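Local coordinates for PqqA binding protein (Xanthomonas campestris pv. campestris, PDB 3G2B), which probably binds the peptide precursor PqqA and presents it to PqqE during biosynthesis of the redox cofactor pyrroloquinoline quinone, at residues L15-L21 and L32-E36. Residue numbers count along the deposited sequence, not the author numbering.
Sequences LRAGVRL and LLAPE. With PO4 (phosphate ion), chain B.
Two antiparallel strands of a beta hairpin, 20-24 and 29-41, meet here at the end away from the joining loop. Arg20 faces Leu33 as a hydrogen-bonded pair: Arg20 N donates to Leu33 O (3.2 Å) and Leu33 N to Arg20 O (2.8 Å), satisfying all four polar backbone atoms. CA-H...O contacts add Val19 CA to Leu33 O (3.2 Å) and Leu32 CA to Arg20 O (3.4 Å), whereas Gly18 O and Leu33 O, both acceptors, approach to 3.3 Å without bonding. Leu21 and Leu32 form the next, non-hydrogen-bonded pair (CA to CA 4.6 Å) and point to one face, Arg20 and Leu33 to the other. A type II turn from Arg16 to Val19 is closed by Val19 N to Arg16 O (3.0 Å). Gly18 sits at its third position with phi 87°, where a CB would jam against the preceding carbonyl and clash with Pro35 CG. The turn brings Leu15 CD1 back to 4.0 Å from Leu32 CD2. Leu32 (chi1 m, chi2 t) sends that CD2 to 4.2 Å from both Val19 CG1 and Leu21 CD1, while Val19 CG2 rests on Pro35 CD (3.9 Å). Leu15 and residues 32-34 also pair with a strand of the second subunit, continuing the sheet. Arg16 hydrogen-bonds phosphate O4 through NH1 (2.8 Å) and, weakly, NH2 (3.1 Å), which also hydrogen-bonds weakly to Arg91 O of the second subunit; Arg37 and that subunit's Lys90 and Arg91 likewise hydrogen-bond the phosphate. Backbone pairing thus sets the register, apolar side chains cluster around Leu32 CD2, and the phosphate, probably from the crystallisation liquor, offsets positive charge from two chains.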
ATOM      1  N   LEU A  15      -3.036 -13.974   2.519  1.00 10.76           N
ATOM      2  CA  LEU A  15      -2.876 -12.733   3.255  1.00 10.40           C
ATOM      3  C   LEU A  15      -1.399 -12.662   3.638  1.00  9.95           C
ATOM      4  O   LEU A  15      -0.789 -13.685   3.974  1.00 11.25           O
ATOM      5  CB  LEU A  15      -3.736 -12.734   4.523  1.00 11.09           C
ATOM      6  CG  LEU A  15      -5.253 -12.754   4.339  1.00 12.31           C
ATOM      7  CD1 LEU A  15      -5.923 -12.750   5.706  1.00 12.78           C
ATOM      8  CD2 LEU A  15      -5.694 -11.548   3.523  1.00 13.63           C
ATOM      9  N   ARG A  16      -0.817 -11.471   3.579  1.00  9.24           N
ATOM     10  CA  ARG A  16       0.585 -11.316   3.950  1.00 11.62           C
ATOM     11  C   ARG A  16       0.769 -11.522   5.450  1.00 13.50           C
ATOM     12  O   ARG A  16      -0.192 -11.449   6.223  1.00 12.31           O
ATOM     13  CB  ARG A  16       1.092  -9.930   3.540  1.00 13.29           C
ATOM     14  CG  ARG A  16       1.264  -9.775   2.038  1.00 15.54           C
ATOM     15  CD  ARG A  16       1.753  -8.385   1.669  1.00 18.49           C
ATOM     16  NE  ARG A  16       3.059  -8.096   2.255  1.00 20.61           N
ATOM     17  CZ  ARG A  16       3.729  -6.967   2.054  1.00 19.99           C
ATOM     18  NH1 ARG A  16       4.910  -6.785   2.629  1.00 21.63           N
ATOM     19  NH2 ARG A  16       3.218  -6.021   1.277  1.00 22.42           N
ATOM     20  N   ALA A  17       2.009 -11.785   5.855  1.00 14.65           N
ATOM     21  CA  ALA A  17       2.335 -12.002   7.256  1.00 16.92           C
ATOM     22  C   ALA A  17       1.934 -10.802   8.093  1.00 15.18           C
ATOM     23  O   ALA A  17       2.159  -9.658   7.705  1.00 18.33           O
ATOM     24  CB  ALA A  17       3.828 -12.258   7.407  1.00 17.62           C
ATOM     25  N   GLY A  18       1.336 -11.063   9.247  1.00 17.32           N
ATOM     26  CA  GLY A  18       0.932  -9.974  10.111  1.00 16.37           C
ATOM     27  C   GLY A  18      -0.449  -9.437   9.804  1.00 15.98           C
ATOM     28  O   GLY A  18      -1.048  -8.763  10.642  1.00 16.86           O
ATOM     29  N   VAL A  19      -0.959  -9.708   8.606  1.00 14.46           N
ATOM     30  CA  VAL A  19      -2.293  -9.237   8.255  1.00 14.20           C
ATOM     31  C   VAL A  19      -3.267 -10.232   8.858  1.00 16.74           C
ATOM     32  O   VAL A  19      -3.327 -11.387   8.443  1.00 17.61           O
ATOM     33  CB  VAL A  19      -2.500  -9.174   6.731  1.00 13.10           C
ATOM     34  CG1 VAL A  19      -3.924  -8.741   6.415  1.00 14.07           C
ATOM     35  CG2 VAL A  19      -1.512  -8.197   6.115  1.00 12.19           C
ATOM     36  N   ARG A  20      -4.027  -9.792   9.850  1.00 17.80           N
ATOM     37  CA  ARG A  20      -4.961 -10.704  10.484  1.00 18.74           C
ATOM     38  C   ARG A  20      -6.393 -10.215  10.524  1.00 17.24           C
ATOM     39  O   ARG A  20      -6.665  -9.017  10.523  1.00 14.80           O
ATOM     40  CB  ARG A  20      -4.478 -11.040  11.895  1.00 22.28           C
ATOM     41  CG  ARG A  20      -4.326  -9.855  12.823  1.00 26.14           C
ATOM     42  CD  ARG A  20      -3.494 -10.248  14.039  1.00 32.01           C
ATOM     43  NE  ARG A  20      -3.378  -9.173  15.020  1.00 35.36           N
ATOM     44  CZ  ARG A  20      -4.349  -8.803  15.848  1.00 37.66           C
ATOM     45  NH1 ARG A  20      -4.146  -7.810  16.706  1.00 39.16           N
ATOM     46  NH2 ARG A  20      -5.519  -9.428  15.829  1.00 38.26           N
ATOM     47  N   LEU A  21      -7.309 -11.172  10.538  1.00 16.19           N
ATOM     48  CA  LEU A  21      -8.727 -10.875  10.582  1.00 15.18           C
ATOM     49  C   LEU A  21      -9.116 -10.622  12.034  1.00 13.35           C
ATOM     50  O   LEU A  21      -8.702 -11.360  12.926  1.00 13.64           O
ATOM     51  CB  LEU A  21      -9.517 -12.064  10.033  1.00 18.68           C
ATOM     52  CG  LEU A  21     -11.034 -11.921   9.958  1.00 21.84           C
ATOM     53  CD1 LEU A  21     -11.391 -10.793   9.005  1.00 22.18           C
ATOM     54  CD2 LEU A  21     -11.645 -13.234   9.483  1.00 25.44           C
ATOM     55  N   LEU A  32      -9.437  -6.240   8.607  1.00 11.66           N
ATOM     56  CA  LEU A  32      -8.135  -6.853   8.425  1.00 11.28           C
ATOM     57  C   LEU A  32      -7.218  -5.818   9.048  1.00 12.21           C
ATOM     58  O   LEU A  32      -7.351  -4.623   8.770  1.00 11.98           O
ATOM     59  CB  LEU A  32      -7.775  -7.015   6.947  1.00 11.21           C
ATOM     60  CG  LEU A  32      -8.460  -8.153   6.194  1.00 10.73           C
ATOM     61  CD1 LEU A  32      -8.074  -8.088   4.724  1.00 13.22           C
ATOM     62  CD2 LEU A  32      -8.046  -9.491   6.787  1.00 12.19           C
ATOM     63  N   LEU A  33      -6.317  -6.267   9.912  1.00 12.71           N
ATOM     64  CA  LEU A  33      -5.371  -5.366  10.554  1.00 15.07           C
ATOM     65  C   LEU A  33      -4.045  -5.573   9.847  1.00 15.66           C
ATOM     66  O   LEU A  33      -3.507  -6.681   9.850  1.00 17.82           O
ATOM     67  CB  LEU A  33      -5.210  -5.709  12.038  1.00 16.33           C
ATOM     68  CG  LEU A  33      -6.454  -5.661  12.921  1.00 19.95           C
ATOM     69  CD1 LEU A  33      -7.038  -4.260  12.915  1.00 20.33           C
ATOM     70  CD2 LEU A  33      -7.465  -6.673  12.416  1.00 23.75           C
ATOM     71  N   ALA A  34      -3.540  -4.516   9.220  1.00 15.52           N
ATOM     72  CA  ALA A  34      -2.265  -4.575   8.508  1.00 15.21           C
ATOM     73  C   ALA A  34      -1.186  -4.101   9.474  1.00 15.02           C
ATOM     74  O   ALA A  34      -1.355  -3.093  10.156  1.00 14.58           O
ATOM     75  CB  ALA A  34      -2.305  -3.676   7.287  1.00 16.83           C
ATOM     76  N   PRO A  35      -0.058  -4.822   9.542  1.00 15.13           N
ATOM     77  CA  PRO A  35       1.039  -4.461  10.440  1.00 15.82           C
ATOM     78  C   PRO A  35       1.802  -3.214  10.021  1.00 16.04           C
ATOM     79  O   PRO A  35       1.753  -2.799   8.862  1.00 15.33           O
ATOM     80  CB  PRO A  35       1.926  -5.698  10.405  1.00 15.33           C
ATOM     81  CG  PRO A  35       1.775  -6.152   8.993  1.00 15.79           C
ATOM     82  CD  PRO A  35       0.281  -6.024   8.757  1.00 15.12           C
ATOM     83  N   GLU A  36       2.501  -2.621  10.982  1.00 16.69           N
ATOM     84  CA  GLU A  36       3.312  -1.444  10.716  1.00 17.20           C
ATOM     85  C   GLU A  36       4.360  -1.864   9.694  1.00 16.78           C
ATOM     86  O   GLU A  36       4.749  -3.033   9.644  1.00 17.37           O
ATOM     87  CB  GLU A  36       3.999  -0.975  12.001  1.00 20.35           C
ATOM     88  CG  GLU A  36       3.036  -0.539  13.089  1.00 26.63           C
ATOM     89  CD  GLU A  36       3.747  -0.033  14.331  1.00 30.65           C
ATOM     90  OE1 GLU A  36       3.052   0.373  15.287  1.00 34.31           O
ATOM     91  OE2 GLU A  36       4.997  -0.041  14.350  1.00 31.19           O
TER
HETATM   92  P   PO4 B 210       5.307  -2.731   1.496  1.00 32.57           P
HETATM   93  O1  PO4 B 210       3.792  -2.331   1.320  1.00 33.90           O
HETATM   94  O2  PO4 B 210       5.974  -2.915   0.078  1.00 34.85           O
HETATM   95  O3  PO4 B 210       6.056  -1.598   2.298  1.00 34.02           O
HETATM   96  O4  PO4 B 210       5.408  -4.083   2.298  1.00 35.57           O